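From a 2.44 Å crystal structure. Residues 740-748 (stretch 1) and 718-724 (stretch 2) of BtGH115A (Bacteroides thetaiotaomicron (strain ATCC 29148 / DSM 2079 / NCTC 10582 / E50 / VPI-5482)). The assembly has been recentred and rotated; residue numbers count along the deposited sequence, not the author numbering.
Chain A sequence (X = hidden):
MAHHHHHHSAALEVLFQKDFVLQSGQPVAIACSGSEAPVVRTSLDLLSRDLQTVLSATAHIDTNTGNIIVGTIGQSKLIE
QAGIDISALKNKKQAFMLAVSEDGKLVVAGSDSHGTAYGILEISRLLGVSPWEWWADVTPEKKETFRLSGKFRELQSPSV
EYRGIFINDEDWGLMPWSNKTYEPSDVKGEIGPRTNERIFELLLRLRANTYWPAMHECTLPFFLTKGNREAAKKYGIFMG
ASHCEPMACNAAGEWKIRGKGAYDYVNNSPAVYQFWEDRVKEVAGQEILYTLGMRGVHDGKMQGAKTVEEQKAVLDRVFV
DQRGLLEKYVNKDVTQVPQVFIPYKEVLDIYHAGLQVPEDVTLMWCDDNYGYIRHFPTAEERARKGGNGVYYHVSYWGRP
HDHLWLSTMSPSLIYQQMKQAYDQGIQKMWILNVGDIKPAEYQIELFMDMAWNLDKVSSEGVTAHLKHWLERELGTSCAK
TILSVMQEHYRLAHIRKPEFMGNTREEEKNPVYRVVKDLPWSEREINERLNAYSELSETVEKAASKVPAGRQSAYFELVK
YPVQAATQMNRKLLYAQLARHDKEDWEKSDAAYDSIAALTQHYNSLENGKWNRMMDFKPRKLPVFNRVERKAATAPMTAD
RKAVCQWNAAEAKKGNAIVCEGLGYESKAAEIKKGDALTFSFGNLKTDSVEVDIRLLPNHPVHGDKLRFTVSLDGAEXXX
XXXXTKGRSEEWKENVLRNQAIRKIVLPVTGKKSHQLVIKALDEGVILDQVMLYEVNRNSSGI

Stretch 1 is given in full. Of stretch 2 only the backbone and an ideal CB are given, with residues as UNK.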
# COMPACT_ATOMS: atom_id res chain seq x y z
N GLN A 740 -14.38 -11.23 4.23
CA GLN A 740 -15.50 -11.12 5.16
C GLN A 740 -15.31 -12.06 6.32
O GLN A 740 -14.96 -13.25 6.11
CB GLN A 740 -16.85 -11.48 4.51
CG GLN A 740 -17.32 -10.59 3.38
CD GLN A 740 -18.70 -10.93 2.92
OE1 GLN A 740 -19.03 -12.10 2.75
NE2 GLN A 740 -19.52 -9.92 2.73
N ALA A 741 -15.53 -11.53 7.54
CA ALA A 741 -15.90 -12.37 8.69
C ALA A 741 -17.35 -12.75 8.50
O ALA A 741 -18.12 -11.99 7.91
CB ALA A 741 -15.72 -11.64 10.01
N ILE A 742 -17.70 -13.95 8.97
CA ILE A 742 -18.98 -14.56 8.72
C ILE A 742 -19.50 -15.14 10.03
O ILE A 742 -18.82 -15.98 10.64
CB ILE A 742 -18.89 -15.72 7.70
CG1 ILE A 742 -18.45 -15.23 6.31
CG2 ILE A 742 -20.23 -16.50 7.64
CD1 ILE A 742 -18.47 -16.31 5.21
N ARG A 743 -20.70 -14.70 10.44
CA ARG A 743 -21.38 -15.26 11.62
C ARG A 743 -22.81 -15.66 11.28
O ARG A 743 -23.65 -14.83 10.92
CB ARG A 743 -21.35 -14.29 12.82
CG ARG A 743 -19.99 -14.12 13.45
CD ARG A 743 -19.61 -15.35 14.30
NE ARG A 743 -18.23 -15.24 14.83
CZ ARG A 743 -17.13 -15.72 14.25
NH1 ARG A 743 -17.18 -16.37 13.10
NH2 ARG A 743 -15.94 -15.52 14.82
N LYS A 744 -23.05 -16.96 11.39
CA LYS A 744 -24.37 -17.53 11.27
C LYS A 744 -24.98 -17.76 12.65
O LYS A 744 -24.30 -18.16 13.60
CB LYS A 744 -24.32 -18.84 10.51
CG LYS A 744 -23.86 -18.65 9.07
CD LYS A 744 -24.04 -19.91 8.23
CE LYS A 744 -24.01 -19.59 6.74
NZ LYS A 744 -22.69 -19.06 6.32
N ILE A 745 -26.27 -17.45 12.75
CA ILE A 745 -27.03 -17.76 13.95
C ILE A 745 -28.42 -18.28 13.60
O ILE A 745 -29.06 -17.83 12.65
CB ILE A 745 -27.06 -16.57 14.95
CG1 ILE A 745 -27.52 -17.03 16.33
CG2 ILE A 745 -27.92 -15.42 14.45
CD1 ILE A 745 -27.01 -16.15 17.46
N VAL A 746 -28.85 -19.27 14.37
CA VAL A 746 -30.21 -19.80 14.27
C VAL A 746 -31.03 -19.27 15.46
O VAL A 746 -30.59 -19.35 16.64
CB VAL A 746 -30.21 -21.34 14.11
CG1 VAL A 746 -31.54 -21.97 14.51
CG2 VAL A 746 -29.84 -21.72 12.67
N LEU A 747 -32.18 -18.69 15.14
CA LEU A 747 -33.10 -18.15 16.15
C LEU A 747 -34.52 -18.68 15.96
O LEU A 747 -34.94 -18.95 14.82
CB LEU A 747 -33.11 -16.62 16.15
CG LEU A 747 -31.83 -15.78 16.30
CD1 LEU A 747 -32.12 -14.34 15.85
CD2 LEU A 747 -31.22 -15.85 17.69
N PRO A 748 -35.26 -18.86 17.07
CA PRO A 748 -36.68 -19.22 16.95
C PRO A 748 -37.52 -17.99 16.62
O PRO A 748 -37.33 -16.95 17.25
CB PRO A 748 -37.03 -19.73 18.35
CG PRO A 748 -36.05 -19.06 19.28
CD PRO A 748 -34.80 -18.86 18.48
N UNK A 718 -30.63 -9.82 23.78
CA UNK A 718 -29.55 -9.87 22.81
C UNK A 718 -28.69 -11.13 22.97
O UNK A 718 -28.28 -11.45 24.09
CB UNK A 718 -28.68 -8.62 22.94
N UNK A 719 -28.47 -11.85 21.87
CA UNK A 719 -27.41 -12.86 21.82
C UNK A 719 -26.07 -12.19 21.45
O UNK A 719 -26.01 -11.43 20.49
CB UNK A 719 -27.76 -13.96 20.81
N UNK A 720 -25.02 -12.46 22.24
CA UNK A 720 -23.71 -11.80 22.14
C UNK A 720 -22.72 -12.59 21.27
O UNK A 720 -22.41 -13.75 21.58
CB UNK A 720 -23.12 -11.60 23.54
N UNK A 721 -22.24 -11.97 20.19
CA UNK A 721 -21.45 -12.66 19.16
C UNK A 721 -20.15 -11.92 18.82
O UNK A 721 -20.20 -10.78 18.38
CB UNK A 721 -22.29 -12.83 17.89
N UNK A 722 -19.01 -12.60 19.03
CA UNK A 722 -17.66 -12.11 18.81
C UNK A 722 -17.12 -12.60 17.45
O UNK A 722 -17.44 -13.71 17.01
CB UNK A 722 -16.74 -12.56 19.95
N UNK A 723 -16.27 -11.80 16.80
CA UNK A 723 -15.74 -12.18 15.47
C UNK A 723 -14.33 -11.72 15.23
O UNK A 723 -13.83 -11.85 14.11
CB UNK A 723 -16.63 -11.61 14.36
N UNK A 724 -13.67 -11.19 16.27
CA UNK A 724 -12.23 -10.94 16.20
C UNK A 724 -11.59 -12.32 16.05
O UNK A 724 -12.20 -13.31 16.42
CB UNK A 724 -11.71 -10.19 17.43

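The two segments run roughly antiparallel, their strand axes 9.0 Å apart at closest approach, so the contact is made mainly by side chains, including one that reaches the partner's backbone. On stretch 1, Ala 741, Arg 743, Ile 745 and Leu 747 point toward the partner.

Position 718 has nothing of stretch 1 within 5.5 Å of its ideal CB. Many residues would fit; the phi value also admits proline, and Pro 718 is found, making no contact.

At 719 CA-to-CB points toward stretch 1, with the ideal CB 4.1 Å from Ile 745 CD1 and 5.0 Å from Leu 747 CD2. These methyl groups favour an aliphatic side chain, but a long polar one could lay its methylenes here. The residue is Glu 719. Its OE2 lies 3.3 Å from Ile 745 CD1 and its OE1 4.3 Å from Leu 747 CD2; neither carbon can answer the carboxylate with a hydrogen bond, so these are packing contacts alone.

Position 720 points away, and its extended backbone (-95/120) suits a beta-branched residue. Val 720 occupies it, with chi1 in t.

Position 721 turns back toward stretch 1. Its ideal CB is 5.1 Å from Arg 743 CD, leaving room for a medium-sized side chain between the arginine methylenes and Ile 745. Leucine, isoleucine, valine or methionine would be reasonable, and the strand backbone (-131/120) tolerates beta branching. Ile 721 uses both branches: CD1 reaches Ile 745 CD1 at 3.4 Å, while CG2 lies 3.6 Å from Arg 743 CD, near the edge of the guanidinium.

At 722 CA-to-CB points away, so small, polar or apolar residues would all serve; the backbone carbonyl matters more. Ala 722 offers its O to Arg 743 NE at 2.8 Å, and Arg 743 NH2 adds a weak bond to the same Ala 722 O at 3.2 Å, an anchor independent of the side chain.

Position 723 faces stretch 1 again, its ideal CB 4.0 Å from Arg 743 NE and 4.4 Å from Ala 741 CB. An apolar or aromatic residue could cover the arginine and pack on the small alanine. In Tyr 723, CB sits over one face of the guanidinium, 3.9 Å from Arg 743 NE. With chi1 in p, the ring passes Ala 741, whose CB is 3.8 Å from Tyr 723 CD2, and its end leads away.

CA-to-CB at 724 points away, so stretch 1 sets no preference; the end of Glu 724 comes somewhat nearer without making contact, and its OE2 is hydrogen-bonded elsewhere in the structure.

Stretch 2, residues 718-724: PEVIAYE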
# COMPACT_ATOMS: atom_id res chain seq x y z
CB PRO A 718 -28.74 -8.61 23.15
CG PRO A 718 -29.13 -8.24 24.54
CD PRO A 718 -30.58 -8.58 24.57
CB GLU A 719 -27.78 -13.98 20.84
CG GLU A 719 -27.25 -15.37 21.22
CD GLU A 719 -28.29 -16.47 21.04
OE1 GLU A 719 -29.42 -16.37 21.60
OE2 GLU A 719 -27.99 -17.46 20.33
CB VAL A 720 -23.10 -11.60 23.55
CG1 VAL A 720 -21.68 -11.08 23.46
CG2 VAL A 720 -23.94 -10.63 24.36
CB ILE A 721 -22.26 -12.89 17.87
CG1 ILE A 721 -23.50 -13.76 18.15
CG2 ILE A 721 -21.37 -13.56 16.83
CD1 ILE A 721 -24.36 -14.05 16.93
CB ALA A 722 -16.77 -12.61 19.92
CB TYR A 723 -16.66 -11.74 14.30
CG TYR A 723 -16.75 -10.25 14.12
CD1 TYR A 723 -17.64 -9.48 14.88
CD2 TYR A 723 -15.93 -9.59 13.19
CE1 TYR A 723 -17.70 -8.10 14.73
CE2 TYR A 723 -15.97 -8.21 13.04
CZ TYR A 723 -16.87 -7.47 13.81
OH TYR A 723 -16.92 -6.12 13.64
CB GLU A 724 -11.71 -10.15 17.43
CG GLU A 724 -11.34 -10.96 18.69
CD GLU A 724 -12.50 -11.68 19.40
OE1 GLU A 724 -13.68 -11.39 19.14
OE2 GLU A 724 -12.23 -12.58 20.24
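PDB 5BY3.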